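Local coordinates for D-2-hydroxyacid dehydrogensase protein (Ketogulonicigenium vulgare, PDB 4LSW), which probably catalyses the NAD(P)-dependent interconversion of D-2-hydroxyacids and 2-oxoacids, at residues D79-L83 with A84-E88; E241-I244 with A245-D249. All coordinates share one frame; numbering follows the deposited sequence.

Interaction 1: residues D79-L83 with A84-E88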
loop_
_atom_site.group_PDB
_atom_site.type_symbol
_atom_site.label_atom_id
_atom_site.label_comp_id
_atom_site.label_asym_id
_atom_site.label_seq_id
_atom_site.Cartn_x
_atom_site.Cartn_y
_atom_site.Cartn_z
ATOM N N ASP A 79 6.603 6.370 -7.948
ATOM C CA ASP A 79 8.036 6.534 -7.723
ATOM C C ASP A 79 8.889 6.243 -8.956
ATOM O O ASP A 79 9.873 6.935 -9.229
ATOM C CB ASP A 79 8.451 5.573 -6.618
ATOM C CG ASP A 79 8.020 4.152 -6.915
ATOM O OD1 ASP A 79 6.922 3.979 -7.497
ATOM O OD2 ASP A 79 8.779 3.211 -6.596
ATOM N N ALA A 80 8.510 5.208 -9.697
ATOM C CA ALA A 80 9.333 4.715 -10.792
ATOM C C ALA A 80 9.081 5.443 -12.111
ATOM O O ALA A 80 9.709 5.128 -13.133
ATOM C CB ALA A 80 9.144 3.217 -10.962
ATOM N N VAL A 81 8.158 6.400 -12.102
ATOM C CA VAL A 81 8.026 7.291 -13.245
ATOM C C VAL A 81 9.110 8.357 -13.097
ATOM O O VAL A 81 9.279 8.927 -12.012
ATOM C CB VAL A 81 6.637 7.949 -13.301
ATOM C CG1 VAL A 81 6.571 8.985 -14.439
ATOM C CG2 VAL A 81 5.542 6.882 -13.435
ATOM N N ASP A 82 9.859 8.613 -14.168
ATOM C CA ASP A 82 10.922 9.615 -14.124
ATOM C C ASP A 82 10.303 11.002 -14.234
ATOM O O ASP A 82 10.027 11.485 -15.328
ATOM C CB ASP A 82 11.944 9.378 -15.244
ATOM C CG ASP A 82 13.186 10.230 -15.090
ATOM O OD1 ASP A 82 13.055 11.406 -14.695
ATOM O OD2 ASP A 82 14.298 9.722 -15.362
ATOM N N LEU A 83 10.082 11.636 -13.088
ATOM C CA LEU A 83 9.375 12.909 -13.055
ATOM C C LEU A 83 10.161 14.044 -13.700
ATOM O O LEU A 83 9.573 14.922 -14.325
ATOM C CB LEU A 83 8.994 13.286 -11.623
ATOM C CG LEU A 83 8.108 12.320 -10.836
ATOM C CD1 LEU A 83 7.623 12.989 -9.553
ATOM C CD2 LEU A 83 6.938 11.833 -11.682
ATOM N N ALA A 84 11.483 14.028 -13.546
ATOM C CA ALA A 84 12.326 15.052 -14.156
ATOM C C ALA A 84 12.204 15.017 -15.681
ATOM O O ALA A 84 12.125 16.058 -16.337
ATOM C CB ALA A 84 13.779 14.887 -13.722
ATOM N N ALA A 85 12.190 13.810 -16.239
ATOM C CA ALA A 85 12.019 13.640 -17.674
ATOM C C ALA A 85 10.651 14.162 -18.099
ATOM O O ALA A 85 10.515 14.796 -19.139
ATOM C CB ALA A 85 12.180 12.170 -18.055
ATOM N N CYS A 86 9.639 13.897 -17.282
ATOM C CA CYS A 86 8.300 14.373 -17.582
ATOM C C CYS A 86 8.236 15.895 -17.591
ATOM O O CYS A 86 7.725 16.490 -18.533
ATOM C CB CYS A 86 7.284 13.807 -16.590
ATOM S SG CYS A 86 6.956 12.042 -16.815
ATOM N N ARG A 87 8.762 16.517 -16.542
ATOM C CA ARG A 87 8.678 17.965 -16.421
ATOM C C ARG A 87 9.500 18.701 -17.474
ATOM O O ARG A 87 9.130 19.797 -17.892
ATOM C CB ARG A 87 9.057 18.409 -15.012
ATOM C CG ARG A 87 8.027 17.997 -13.973
ATOM C CD ARG A 87 8.262 18.697 -12.652
ATOM N NE ARG A 87 7.288 18.304 -11.637
ATOM C CZ ARG A 87 7.506 17.384 -10.704
ATOM N NH1 ARG A 87 8.672 16.754 -10.649
ATOM N NH2 ARG A 87 6.558 17.099 -9.818
ATOM N N GLU A 88 10.606 18.098 -17.905
ATOM C CA GLU A 88 11.394 18.652 -19.004
ATOM C C GLU A 88 10.559 18.742 -20.271
ATOM O O GLU A 88 10.747 19.648 -21.084
ATOM C CB GLU A 88 12.611 17.771 -19.305
ATOM C CG GLU A 88 13.748 17.833 -18.307
ATOM C CD GLU A 88 14.764 16.724 -18.528
ATOM O OE1 GLU A 88 14.631 15.980 -19.525
ATOM O OE2 GLU A 88 15.687 16.590 -17.698
#
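D82 is the N-cap of helix 83-89, and its carboxylate reaches forward to the backbone N of A85, three residues on, within the first turn. The capping bond runs from A85 N to D82 OD1 at 3.0 Å and is nearly straight, with an N-H...O angle of 164°. With CG anti to the backbone N (chi1 -170°), the D82 carboxylate lies beside the carbonyl carbon, within range of A85 N. The N-H comes down on OD1 at 50° to the plane of the carboxylate. The cap satisfies an amide in the first turn, and a negative charge here would probably be stabilised by the positive N-terminal end of the helix. The other oxygen, OD2, faces R59 in a long, weak ion pair.

Backbone bonds carry the turn onward: C86 N donates to D82 O at 3.1 Å, and R87 N to L83 O at 2.8 Å.

Apolar contacts pack the loop and the helix against the six-stranded mixed sheet and helix 59-63. C86 SG lies against V81 CG1 at 3.9 Å, and both side chains also touch I71 of strand 70-74, while A85 and C86 pack on I62 of helix 59-63. On another flank L83 and R87 run alongside each other in a common direction, both touching V315 of strand 313-315. The arginine is extended from CG to NE, and its guanidinium comes to lie beside the leucine, where NH1 approaches L83 CB obliquely at 3.6 Å.

Interaction 2: residues E241-I244 with A245-D249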
loop_
_atom_site.group_PDB
_atom_site.type_symbol
_atom_site.label_atom_id
_atom_site.label_comp_id
_atom_site.label_asym_id
_atom_site.label_seq_id
_atom_site.Cartn_x
_atom_site.Cartn_y
_atom_site.Cartn_z
ATOM N N GLU A 241 15.479 -6.465 10.085
ATOM C CA GLU A 241 16.442 -7.161 10.932
ATOM C C GLU A 241 16.189 -6.887 12.410
ATOM O O GLU A 241 16.224 -7.802 13.237
ATOM C CB GLU A 241 17.870 -6.751 10.566
ATOM C CG GLU A 241 18.357 -7.310 9.231
ATOM C CD GLU A 241 18.502 -8.829 9.218
ATOM O OE1 GLU A 241 18.565 -9.455 10.295
ATOM O OE2 GLU A 241 18.554 -9.394 8.111
ATOM N N ALA A 242 15.899 -5.628 12.732
ATOM C CA ALA A 242 15.560 -5.263 14.102
ATOM C C ALA A 242 14.235 -5.904 14.512
ATOM O O ALA A 242 14.078 -6.314 15.662
ATOM C CB ALA A 242 15.480 -3.770 14.256
ATOM N N LEU A 243 13.293 -5.972 13.569
ATOM C CA LEU A 243 11.971 -6.522 13.851
ATOM C C LEU A 243 12.062 -8.020 14.128
ATOM O O LEU A 243 11.515 -8.522 15.114
ATOM C CB LEU A 243 11.026 -6.245 12.677
ATOM C CG LEU A 243 9.610 -6.830 12.774
ATOM C CD1 LEU A 243 8.954 -6.376 14.057
ATOM C CD2 LEU A 243 8.786 -6.403 11.577
ATOM N N ILE A 244 12.801 -8.733 13.280
ATOM C CA ILE A 244 12.947 -10.167 13.450
ATOM C C ILE A 244 13.651 -10.518 14.764
ATOM O O ILE A 244 13.202 -11.390 15.500
ATOM C CB ILE A 244 13.671 -10.784 12.238
ATOM C CG1 ILE A 244 12.747 -10.709 11.017
ATOM C CG2 ILE A 244 14.035 -12.226 12.512
ATOM C CD1 ILE A 244 13.441 -10.954 9.694
ATOM N N ALA A 245 14.741 -9.816 15.070
ATOM C CA ALA A 245 15.459 -10.067 16.312
ATOM C C ALA A 245 14.589 -9.807 17.541
ATOM O O ALA A 245 14.631 -10.556 18.515
ATOM C CB ALA A 245 16.720 -9.226 16.372
ATOM N N ALA A 246 13.797 -8.741 17.489
ATOM C CA ALA A 246 12.943 -8.398 18.622
ATOM C C ALA A 246 11.819 -9.419 18.819
ATOM O O ALA A 246 11.488 -9.765 19.951
ATOM C CB ALA A 246 12.383 -7.007 18.467
ATOM N N LEU A 247 11.239 -9.896 17.724
ATOM C CA LEU A 247 10.214 -10.935 17.820
ATOM C C LEU A 247 10.793 -12.237 18.358
ATOM O O LEU A 247 10.168 -12.907 19.180
ATOM C CB LEU A 247 9.535 -11.164 16.468
ATOM C CG LEU A 247 8.616 -10.027 16.027
ATOM C CD1 LEU A 247 8.364 -10.053 14.534
ATOM C CD2 LEU A 247 7.296 -10.110 16.782
ATOM N N ALA A 248 11.995 -12.580 17.899
ATOM C CA ALA A 248 12.673 -13.784 18.368
ATOM C C ALA A 248 12.991 -13.718 19.862
ATOM O O ALA A 248 12.860 -14.720 20.569
ATOM C CB ALA A 248 13.955 -14.020 17.555
ATOM N N ASP A 249 13.398 -12.535 20.327
ATOM C CA ASP A 249 13.839 -12.305 21.707
ATOM C C ASP A 249 12.703 -12.126 22.702
ATOM O O ASP A 249 12.912 -12.194 23.914
ATOM C CB ASP A 249 14.670 -11.020 21.799
ATOM C CG ASP A 249 16.061 -11.165 21.238
ATOM O OD1 ASP A 249 16.484 -12.302 20.930
ATOM O OD2 ASP A 249 16.729 -10.116 21.126
#
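L243 and L247 stand one helical turn apart on the same face of helix 240-249, and their torsions decide which branches touch: in L243, chi1 of 177° sends CG outward from the axis and chi2 of 55° brings CD1 round toward the next turn, while L247, its CG anti to the carbonyl carbon (chi1 -71°), leans back to meet it. The two side chains thus lie alongside each other. This helix connects strands 228-231 and 254-257 in a beta-alpha-beta crossover of the Rossmann-type domain.

The leucine contact is made by single methyl branches, L243 CD1 against L247 CD1 at 3.8 Å, with L243 CG close to the same L247 methyl. Both residues are buried and face the parallel sheet: L243 touches L257 and L247 touches A255, both on strand 254-257. L243 also meets I220 of helix 217-223 and F270 of helix 269-272. I244 shares F270, so two successive residues pack against one aromatic side chain.

Four i to i+4 backbone bonds join 241-244 to 245-249, and D249 N to A245 O continues them. The shortest of the four joins A248 N to I244 O at 2.9 Å; L247 N reaches L243 O at 3.0 Å, and A245 N and A246 N reach E241 O and A242 O. The carboxylate of E241 forms a salt bridge with R269, and that of D249 one with R251 just beyond the helix. L247 also leans on the carbonyl one turn earlier, its CG 3.4 Å from L243 O.

Interactions 1 and 2 belong to different lobes of the chain and do not touch: their centres are 37 Å apart and their nearest atoms about 20 Å. Residues 79-88 run from a loop into a helix linking strands 70-74 and 92-94 of the mixed sheet, whereas residues 241-249 lie within a helix that flanks the seven-stranded parallel sheet of the NAD-binding domain. Interaction 1 caps the start of a helix; interaction 2 joins successive turns inside one, whose leucines also pack on strand 254-257. Their centres lie 21 and 23 Å from the centre of the chain. In this family the active site lies in the cleft between the two domains.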